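Local coordinates for protein enterotoxin-like toxin X (Staphylococcus aureus, PDB 5U75) that inhibits phagocytosis and killing by human neutrophils by interacting with several of their surface glycoproteins in a sialic acid-dependent manner, at residues N41-K46 and E88-K93; N49-E54 and I99-I104; E67-V72 and V76-R81. All coordinates share one frame; numbering follows the deposited sequence. Where two conformers were deposited one is given.

Contact 1: residues N41-K46 and E88-K93; sequences NGKSNK and EVVTLK
The backbones that carry Asn-41 and Lys-43 on one side and Glu-88, Val-90 and Thr-91 on the other never come close enough to pair: the nearest CA atoms, those of Asn-41 and Lys-93, are 9.5 Å apart. Residues 41-46 start at the tip of a small beta hairpin (strands 39-40 and 43-44), where Asn-41 and Gly-42, with phi angles of 48° and 84°, form a type I' turn. Residues 88-93 run from a short strand into the first turn of helix 92-104. Side chains and two waters therefore make the bridge.

Lys-43 does most of the reaching. It runs nearly straight out to CE, then bends at chi4 (71°), and NZ ends 4.1 Å from CG1 of Val-90. Glu-88 comes from the opposite direction, and a salt bridge of 3.3 Å from Lys-43 NZ to Glu-88 OE2 fits the model, although this oxygen's position is doubtful. The stronger partner of the ammonium is Glu-94 on the helix, so two carboxylates would probably share its charge at the surface. One water connects Lys-43 NZ, by a weak bond, with the carbonyl O of Val-89.

Strand 89-91 pairs with 145-147, whose first residue is the last of the probable sialic acid-binding motif, and Leu-92 touches the bound sialic acid. Thr-91 is the N-cap of the helix: its OG1 accepts from the backbone N of Glu-94. The same OG1 lies 2.6 Å from a second water, which accepts a weak 2.8 Å bond from Asn-41 ND2.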
loop_
_atom_site.group_PDB
_atom_site.type_symbol
_atom_site.label_atom_id
_atom_site.label_comp_id
_atom_site.label_asym_id
_atom_site.label_seq_id
_atom_site.Cartn_x
_atom_site.Cartn_y
_atom_site.Cartn_z
ATOM N N ASN A 41 -10.476 4.607 -10.171
ATOM C CA ASN A 41 -11.957 4.567 -10.143
ATOM C C ASN A 41 -12.638 5.847 -9.653
ATOM O O ASN A 41 -13.611 5.788 -8.901
ATOM C CB ASN A 41 -12.443 3.412 -9.257
ATOM C CG ASN A 41 -12.054 2.055 -9.782
ATOM O OD1 ASN A 41 -11.724 1.889 -10.955
ATOM N ND2 ASN A 41 -12.117 1.059 -8.910
ATOM N N GLY A 42 -12.125 7.007 -10.031
ATOM C CA GLY A 42 -12.740 8.261 -9.567
ATOM C C GLY A 42 -12.307 8.746 -8.187
ATOM O O GLY A 42 -12.702 9.842 -7.770
ATOM N N LYS A 43 -11.498 7.953 -7.474
ATOM C CA LYS A 43 -10.855 8.421 -6.262
ATOM C C LYS A 43 -9.496 8.938 -6.609
ATOM O O LYS A 43 -8.929 8.537 -7.609
ATOM C CB LYS A 43 -10.736 7.296 -5.255
ATOM C CG LYS A 43 -12.101 6.873 -4.776
ATOM C CD LYS A 43 -11.963 5.942 -3.608
ATOM C CE LYS A 43 -13.317 5.680 -2.952
ATOM N NZ LYS A 43 -14.253 4.829 -3.741
ATOM N N SER A 44 -8.970 9.823 -5.778
ATOM C CA SER A 44 -7.658 10.375 -6.030
ATOM C C SER A 44 -6.979 10.801 -4.758
ATOM O O SER A 44 -7.636 11.033 -3.739
ATOM C CB SER A 44 -7.758 11.572 -6.990
ATOM O OG SER A 44 -8.540 12.576 -6.407
ATOM N N ASN A 45 -5.657 10.902 -4.838
ATOM C CA ASN A 45 -4.847 11.426 -3.765
ATOM C C ASN A 45 -5.044 12.942 -3.725
ATOM O O ASN A 45 -4.555 13.644 -4.594
ATOM C CB ASN A 45 -3.378 11.088 -4.000
ATOM C CG ASN A 45 -2.462 11.606 -2.905
ATOM O OD1 ASN A 45 -2.828 11.668 -1.727
ATOM N ND2 ASN A 45 -1.251 11.986 -3.297
ATOM N N LYS A 46 -5.779 13.422 -2.740
ATOM C CA LYS A 46 -5.960 14.858 -2.542
ATOM C C LYS A 46 -5.315 15.208 -1.237
ATOM O O LYS A 46 -5.442 14.448 -0.284
ATOM C CB LYS A 46 -7.440 15.190 -2.472
ATOM C CG LYS A 46 -8.163 14.948 -3.775
ATOM C CD LYS A 46 -9.654 15.155 -3.598
ATOM C CE LYS A 46 -10.414 14.616 -4.800
ATOM N NZ LYS A 46 -11.883 14.761 -4.637
ATOM N N GLU A 88 -16.802 3.946 3.811
ATOM C CA GLU A 88 -17.655 3.391 2.765
ATOM C C GLU A 88 -17.163 2.017 2.408
ATOM O O GLU A 88 -16.044 1.649 2.774
ATOM C CB GLU A 88 -17.655 4.251 1.487
ATOM C CG GLU A 88 -16.307 4.413 0.839
ATOM C CD GLU A 88 -16.312 5.385 -0.337
ATOM O OE1 GLU A 88 -17.389 5.773 -0.839
ATOM O OE2 GLU A 88 -15.224 5.759 -0.770
ATOM N N VAL A 89 -17.974 1.300 1.632
ATOM C CA VAL A 89 -17.559 0.004 1.094
ATOM C C VAL A 89 -16.825 0.275 -0.211
ATOM O O VAL A 89 -17.363 0.945 -1.110
ATOM C CB VAL A 89 -18.751 -0.960 0.929
ATOM C CG1 VAL A 89 -18.303 -2.286 0.345
ATOM C CG2 VAL A 89 -19.420 -1.183 2.273
ATOM N N VAL A 90 -15.578 -0.196 -0.280
ATOM C CA VAL A 90 -14.709 -0.056 -1.440
ATOM C C VAL A 90 -14.288 -1.460 -1.885
ATOM O O VAL A 90 -14.587 -2.454 -1.211
ATOM C CB VAL A 90 -13.457 0.823 -1.155
ATOM C CG1 VAL A 90 -13.861 2.210 -0.655
ATOM C CG2 VAL A 90 -12.507 0.169 -0.146
ATOM N N THR A 91 -13.620 -1.539 -3.031
ATOM C CA THR A 91 -13.090 -2.815 -3.507
ATOM C C THR A 91 -11.669 -3.012 -3.006
ATOM O O THR A 91 -10.938 -2.045 -2.696
ATOM C CB THR A 91 -13.093 -2.946 -5.042
ATOM O OG1 THR A 91 -12.199 -2.008 -5.622
ATOM C CG2 THR A 91 -14.512 -2.757 -5.616
ATOM N N LEU A 92 -11.276 -4.281 -2.945
ATOM C CA LEU A 92 -9.882 -4.625 -2.675
ATOM C C LEU A 92 -8.935 -4.066 -3.750
ATOM O O LEU A 92 -7.816 -3.672 -3.444
ATOM C CB LEU A 92 -9.723 -6.134 -2.491
ATOM C CG LEU A 92 -8.314 -6.642 -2.142
ATOM C CD1 LEU A 92 -7.743 -5.911 -0.931
ATOM C CD2 LEU A 92 -8.405 -8.141 -1.885
ATOM N N LYS A 93 -9.389 -3.962 -5.005
ATOM C CA LYS A 93 -8.555 -3.348 -6.025
ATOM C C LYS A 93 -8.214 -1.925 -5.623
ATOM O O LYS A 93 -7.073 -1.489 -5.722
ATOM C CB LYS A 93 -9.214 -3.374 -7.403
ATOM C CG LYS A 93 -8.321 -2.827 -8.502
ATOM C CD LYS A 93 -9.012 -2.882 -9.863
ATOM C CE LYS A 93 -8.052 -2.532 -10.977
ATOM N NZ LYS A 93 -8.810 -2.199 -12.223
HETATM O O HOH W 1 -12.637 -1.625 -8.167
HETATM O O HOH W 2 -16.551 2.540 -3.561
#

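Contact 2: residues N49-E54 and I99-I104; sequences NWVYSE and IRFAHI
Helix 92-104 packs against the mixed sheet of the beta-grasp domain, and this contact is where an irregular loop, through Trp-50 and Val-51, closes over one flank of that helix at Phe-101 and Ala-102. The chains come close at the middle, with the CA atoms of Val-51 and Ala-102 only 4.8 Å apart, a spacing that the small alanine side chain permits.

The main interaction is a T-shaped stack. The six-membered ring of Trp-50 turns its edge to the face of Phe-101, the planes at 82° and the centroids 5.3 Å apart. It is CE3 that does the touching, 3.8 Å above the phenyl plane and displaced toward the rim. Phe-101 has CG anti to its own backbone N (chi1 -178°), which swings the ring off the helix toward the loop. There its CD1 also meets CB of Trp-50 at 3.7 Å, so the phenyl group is gripped by both the root and the edge of the indole. CG2 of Val-51 closes on the rim of the same phenyl group, 3.8 Å from CE1 and near the ring plane.

The loop is tied down from behind as well: Val-51 and Asn-49 make backbone hydrogen bonds with Asn-82 and Thr-84 of strand 75-86, which places the loop between helix and strand. On the sheet-facing side of the helix, Ala-102 and His-103 pack on Leu-66.

One polar atom pays for this fit. The carbonyl O of Trp-50 is buried without a hydrogen-bonding partner; it lies in the Phe-101 ring plane, 3.6 Å from CD1, and CB of Ala-102 comes closer still, at 3.2 Å.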
loop_
_atom_site.group_PDB
_atom_site.type_symbol
_atom_site.label_atom_id
_atom_site.label_comp_id
_atom_site.label_asym_id
_atom_site.label_seq_id
_atom_site.Cartn_x
_atom_site.Cartn_y
_atom_site.Cartn_z
ATOM N N ASN A 49 -3.581 12.775 1.217
ATOM C CA ASN A 49 -4.325 11.802 2.008
ATOM C C ASN A 49 -3.939 10.337 1.760
ATOM O O ASN A 49 -4.222 9.494 2.585
ATOM C CB ASN A 49 -5.828 11.943 1.769
ATOM C CG ASN A 49 -6.438 13.053 2.581
ATOM O OD1 ASN A 49 -5.872 13.511 3.574
ATOM N ND2 ASN A 49 -7.604 13.486 2.168
ATOM N N TRP A 50 -3.341 10.034 0.617
ATOM C CA TRP A 50 -2.852 8.651 0.350
ATOM C C TRP A 50 -1.382 8.494 0.740
ATOM O O TRP A 50 -0.730 7.524 0.325
ATOM C CB TRP A 50 -3.003 8.304 -1.123
ATOM C CG TRP A 50 -4.381 8.192 -1.676
ATOM C CD1 TRP A 50 -5.575 8.440 -1.053
ATOM C CD2 TRP A 50 -4.699 7.783 -3.004
ATOM N NE1 TRP A 50 -6.610 8.192 -1.924
ATOM C CE2 TRP A 50 -6.103 7.807 -3.131
ATOM C CE3 TRP A 50 -3.925 7.402 -4.110
ATOM C CZ2 TRP A 50 -6.757 7.443 -4.324
ATOM C CZ3 TRP A 50 -4.570 7.053 -5.294
ATOM C CH2 TRP A 50 -5.974 7.072 -5.389
ATOM N N VAL A 51 -0.838 9.428 1.519
ATOM C CA VAL A 51 0.586 9.415 1.874
ATOM C C VAL A 51 0.746 9.557 3.393
ATOM O O VAL A 51 1.293 8.659 4.077
ATOM C CB VAL A 51 1.367 10.536 1.116
ATOM C CG1 VAL A 51 2.821 10.613 1.566
ATOM C CG2 VAL A 51 1.287 10.357 -0.395
ATOM N N TYR A 52 0.298 10.692 3.938
ATOM C CA TYR A 52 0.478 10.974 5.366
ATOM C C TYR A 52 -0.286 12.253 5.739
ATOM O O TYR A 52 -0.156 13.269 5.068
ATOM C CB TYR A 52 1.975 11.149 5.748
ATOM C CG TYR A 52 2.204 11.437 7.216
ATOM C CD1 TYR A 52 2.233 12.766 7.714
ATOM C CD2 TYR A 52 2.375 10.411 8.121
ATOM C CE1 TYR A 52 2.419 13.016 9.065
ATOM C CE2 TYR A 52 2.548 10.654 9.468
ATOM C CZ TYR A 52 2.585 11.953 9.937
ATOM O OH TYR A 52 2.756 12.167 11.283
ATOM N N SER A 53 -1.022 12.185 6.831
ATOM C CA SER A 53 -1.718 13.337 7.367
ATOM C C SER A 53 -1.894 13.207 8.859
ATOM O O SER A 53 -2.024 12.098 9.367
ATOM C CB SER A 53 -3.089 13.481 6.681
ATOM O OG SER A 53 -3.755 14.638 7.165
ATOM N N GLU A 54 -1.867 14.355 9.543
ATOM C CA GLU A 54 -2.232 14.486 10.937
ATOM C C GLU A 54 -3.469 15.365 11.103
ATOM O O GLU A 54 -3.819 15.727 12.229
ATOM C CB GLU A 54 -1.082 15.127 11.708
ATOM C CG GLU A 54 0.159 14.266 11.775
ATOM C CD GLU A 54 1.380 15.002 12.321
ATOM O OE1 GLU A 54 1.226 16.050 12.976
ATOM O OE2 GLU A 54 2.501 14.531 12.088
ATOM N N ILE A 99 -3.044 1.669 -0.830
ATOM C CA ILE A 99 -2.007 1.214 0.079
ATOM C C ILE A 99 -0.649 1.163 -0.609
ATOM O O ILE A 99 0.323 1.689 -0.067
ATOM C CB ILE A 99 -2.352 -0.140 0.717
ATOM C CG1 ILE A 99 -3.488 0.061 1.718
ATOM C CG2 ILE A 99 -1.133 -0.752 1.414
ATOM C CD1 ILE A 99 -4.159 -1.228 2.143
ATOM N N ARG A 100 -0.564 0.549 -1.781
ATOM C CA ARG A 100 0.742 0.459 -2.457
ATOM C C ARG A 100 1.242 1.824 -2.902
ATOM O O ARG A 100 2.447 2.086 -2.845
ATOM C CB ARG A 100 0.715 -0.545 -3.606
ATOM C CG ARG A 100 0.343 -1.934 -3.163
ATOM C CD ARG A 100 0.874 -3.013 -4.087
ATOM N NE ARG A 100 0.075 -4.212 -4.008
ATOM C CZ ARG A 100 0.403 -5.410 -4.488
ATOM N NH1 ARG A 100 1.585 -5.629 -5.049
ATOM N NH2 ARG A 100 -0.465 -6.404 -4.377
ATOM N N PHE A 101 0.327 2.726 -3.295
ATOM C CA PHE A 101 0.696 4.115 -3.563
ATOM C C PHE A 101 1.422 4.770 -2.373
ATOM O O PHE A 101 2.465 5.414 -2.542
ATOM C CB PHE A 101 -0.555 4.928 -3.943
ATOM C CG PHE A 101 -0.267 6.355 -4.280
ATOM C CD1 PHE A 101 -0.196 7.327 -3.280
ATOM C CD2 PHE A 101 -0.081 6.747 -5.609
ATOM C CE1 PHE A 101 0.057 8.661 -3.592
ATOM C CE2 PHE A 101 0.164 8.077 -5.921
ATOM C CZ PHE A 101 0.232 9.035 -4.919
ATOM N N ALA A 102 0.886 4.559 -1.169
ATOM C CA ALA A 102 1.515 5.050 0.067
ATOM C C ALA A 102 2.912 4.454 0.294
ATOM O O ALA A 102 3.835 5.155 0.734
ATOM C CB ALA A 102 0.617 4.775 1.247
ATOM N N HIS A 103 3.081 3.180 -0.043
ATOM C CA HIS A 103 4.425 2.556 -0.002
ATOM C C HIS A 103 5.398 3.147 -1.006
ATOM O O HIS A 103 6.563 3.428 -0.666
ATOM C CB HIS A 103 4.342 1.045 -0.171
ATOM C CG HIS A 103 3.781 0.342 1.019
ATOM N ND1 HIS A 103 4.573 -0.301 1.944
ATOM C CD2 HIS A 103 2.508 0.197 1.456
ATOM C CE1 HIS A 103 3.814 -0.829 2.882
ATOM N NE2 HIS A 103 2.555 -0.543 2.610
ATOM N N ILE A 104 4.936 3.359 -2.239
ATOM C CA ILE A 104 5.742 4.017 -3.256
ATOM C C ILE A 104 6.255 5.375 -2.758
ATOM O O ILE A 104 7.410 5.746 -3.063
ATOM C CB ILE A 104 5.000 4.122 -4.625
ATOM C CG1 ILE A 104 4.909 2.733 -5.267
ATOM C CG2 ILE A 104 5.703 5.120 -5.568
ATOM C CD1 ILE A 104 4.035 2.652 -6.501
#

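Contact 3: residues E67-V72 and V76-R81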
loop_
_atom_site.group_PDB
_atom_site.type_symbol
_atom_site.label_atom_id
_atom_site.label_comp_id
_atom_site.label_asym_id
_atom_site.label_seq_id
_atom_site.Cartn_x
_atom_site.Cartn_y
_atom_site.Cartn_z
ATOM N N GLU A 67 2.062 0.392 9.435
ATOM C CA GLU A 67 2.996 0.145 10.532
ATOM C C GLU A 67 3.843 -1.071 10.163
ATOM O O GLU A 67 3.351 -2.189 10.144
ATOM C CB GLU A 67 2.221 -0.099 11.831
ATOM C CG GLU A 67 1.309 1.058 12.219
ATOM C CD GLU A 67 0.594 0.822 13.533
ATOM O OE1 GLU A 67 -0.623 1.096 13.601
ATOM O OE2 GLU A 67 1.246 0.350 14.494
ATOM N N GLY A 68 5.110 -0.847 9.843
ATOM C CA GLY A 68 5.944 -1.942 9.383
ATOM C C GLY A 68 7.362 -1.559 9.113
ATOM O O GLY A 68 7.820 -0.471 9.492
ATOM N N THR A 69 8.043 -2.468 8.422
ATOM C CA THR A 69 9.438 -2.324 8.091
ATOM C C THR A 69 9.702 -2.603 6.608
ATOM O O THR A 69 9.051 -3.450 5.981
ATOM C CB THR A 69 10.303 -3.293 8.939
ATOM O OG1 THR A 69 9.827 -4.622 8.784
ATOM C CG2 THR A 69 10.223 -2.920 10.417
ATOM N N TYR A 70 10.656 -1.849 6.086
ATOM C CA TYR A 70 11.206 -2.002 4.750
ATOM C C TYR A 70 12.715 -2.156 4.963
ATOM O O TYR A 70 13.379 -1.223 5.390
ATOM C CB TYR A 70 10.908 -0.766 3.903
ATOM C CG TYR A 70 11.432 -0.798 2.486
ATOM C CD1 TYR A 70 11.230 -1.914 1.667
ATOM C CD2 TYR A 70 12.101 0.293 1.939
ATOM C CE1 TYR A 70 11.699 -1.942 0.363
ATOM C CE2 TYR A 70 12.557 0.268 0.633
ATOM C CZ TYR A 70 12.329 -0.851 -0.147
ATOM O OH TYR A 70 12.786 -0.873 -1.430
ATOM N N THR A 71 13.233 -3.346 4.686
ATOM C CA THR A 71 14.624 -3.672 5.021
ATOM C C THR A 71 15.373 -3.794 3.712
ATOM O O THR A 71 15.006 -4.626 2.898
ATOM C CB THR A 71 14.694 -4.977 5.830
ATOM O OG1 THR A 71 13.914 -4.850 7.018
ATOM C CG2 THR A 71 16.151 -5.301 6.247
ATOM N N VAL A 72 16.393 -2.959 3.508
ATOM C CA VAL A 72 17.166 -2.950 2.267
ATOM C C VAL A 72 18.582 -3.413 2.576
ATOM O O VAL A 72 19.266 -2.809 3.416
ATOM C CB VAL A 72 17.207 -1.564 1.615
ATOM C CG1 VAL A 72 17.965 -1.612 0.296
ATOM C CG2 VAL A 72 15.780 -1.050 1.368
ATOM N N VAL A 76 17.199 -2.136 8.400
ATOM C CA VAL A 76 15.782 -1.869 8.584
ATOM C C VAL A 76 15.456 -0.363 8.534
ATOM O O VAL A 76 16.081 0.448 9.222
ATOM C CB VAL A 76 15.267 -2.465 9.915
ATOM C CG1 VAL A 76 13.817 -2.052 10.167
ATOM C CG2 VAL A 76 15.376 -3.981 9.890
ATOM N N TYR A 77 14.450 -0.016 7.731
ATOM C CA TYR A 77 13.826 1.313 7.731
ATOM C C TYR A 77 12.382 1.186 8.219
ATOM O O TYR A 77 11.742 0.148 8.055
ATOM C CB TYR A 77 13.907 1.950 6.343
ATOM C CG TYR A 77 15.348 2.060 5.934
ATOM C CD1 TYR A 77 16.122 3.145 6.359
ATOM C CD2 TYR A 77 15.964 1.058 5.189
ATOM C CE1 TYR A 77 17.459 3.249 6.018
ATOM C CE2 TYR A 77 17.311 1.157 4.836
ATOM C CZ TYR A 77 18.049 2.248 5.273
ATOM O OH TYR A 77 19.390 2.354 4.955
ATOM N N THR A 78 11.890 2.246 8.848
ATOM C CA THR A 78 10.579 2.248 9.483
ATOM C C THR A 78 9.792 3.484 8.984
ATOM O O THR A 78 9.560 4.411 9.739
ATOM C CB THR A 78 10.705 2.262 11.028
ATOM O OG1 THR A 78 11.497 3.385 11.448
ATOM C CG2 THR A 78 11.360 0.986 11.509
ATOM N N PRO A 79 9.435 3.510 7.688
ATOM C CA PRO A 79 8.765 4.701 7.131
ATOM C C PRO A 79 7.399 4.896 7.777
ATOM O O PRO A 79 6.746 3.916 8.074
ATOM C CB PRO A 79 8.661 4.382 5.632
ATOM C CG PRO A 79 8.716 2.888 5.541
ATOM C CD PRO A 79 9.581 2.432 6.686
ATOM N N LYS A 80 7.009 6.145 8.035
ATOM C CA LYS A 80 5.721 6.441 8.663
ATOM C C LYS A 80 4.795 7.009 7.583
ATOM O O LYS A 80 5.087 8.038 6.961
ATOM C CB LYS A 80 5.910 7.413 9.833
ATOM N N ARG A 81 3.725 6.275 7.310
ATOM C CA ARG A 81 2.752 6.644 6.282
ATOM C C ARG A 81 1.377 6.242 6.766
ATOM O O ARG A 81 1.225 5.345 7.590
ATOM C CB ARG A 81 3.054 5.943 4.960
ATOM C CG ARG A 81 4.362 6.340 4.285
ATOM C CD ARG A 81 4.358 7.780 3.805
ATOM N NE ARG A 81 5.560 8.131 3.056
ATOM C CZ ARG A 81 6.745 8.476 3.576
ATOM N NH1 ARG A 81 6.955 8.494 4.875
ATOM N NH2 ARG A 81 7.753 8.792 2.764
HETATM O O HOH W 3 5.586 1.981 9.354
#
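The ring of Tyr-77 turns its edge to the backbone of Tyr-70: the carbonyl O of Tyr-70 lies in the ring plane, 3.5 Å from CD2 of Tyr-77. Val-72 approaches the same ring obliquely, its CB 4.2 Å from CE2. The ring of Tyr-70 has CG2 of Val-72 over one face, set toward the rim, and it also meets the ring of Tyr-106. Tyr-77 takes up its place because its CG sits beside its own backbone N (chi1 -59°), which carries the ring along the neighbouring strand and past the Tyr-70 carbonyl.

Alongside these rings, the backbones of Tyr-70 and Tyr-77 are joined by a pair of hydrogen bonds. Tyr-70 N donates to Tyr-77 O almost straight, at 171° and 3.0 Å; Tyr-77 N returns the bond to Tyr-70 O over 2.8 Å, more bent at 152°, with the donor above the carbonyl plane. This is the turn end of the beta hairpin formed by strands 61-72 and 75-86 in the beta-grasp sheet. Strand 75-86 is the outermost on this side, while 61-72 also bonds to strand 151-160 through Thr-69 and Thr-71.

Thr-71 and Val-76 form the adjoining non-hydrogen-bonded pair, with their side chains on the sheet face away from the tyrosines. Val-76 straddles two threonines there: CG1 packs 3.7 Å from CG2 of Thr-69, and CG2 reaches OG1 of Thr-71.

Past Tyr-77 the regular pairing stops. Pro-79 has no N-H to offer, and its CD lies against CB of Tyr-70. Where the strands part, a water accepts from Gly-68 N at 2.9 Å and probably donates to Pro-79 O at 2.6 Å.

Contact 2 lies nearest the centre of the chain, about 7 Å from it, and is aromatic and apolar; contact 1 is a surface contact of charges and waters, and contact 3 a partly buried hairpin held by backbone bonds. Contacts 1 and 2 share helix 92-104, one at its start and the other at its end, and they touch directly: Asn-45 OD1 probably accepts from Trp-50 N at 2.9 Å. Contact 3 meets contact 2 through Arg-81, whose CD packs 3.2 Å from Val-51 O. Contacts 1 and 3 do not touch and lie on opposite sides of the chain's centre; contact 2, its centre about 13 Å from that of each, lies between them.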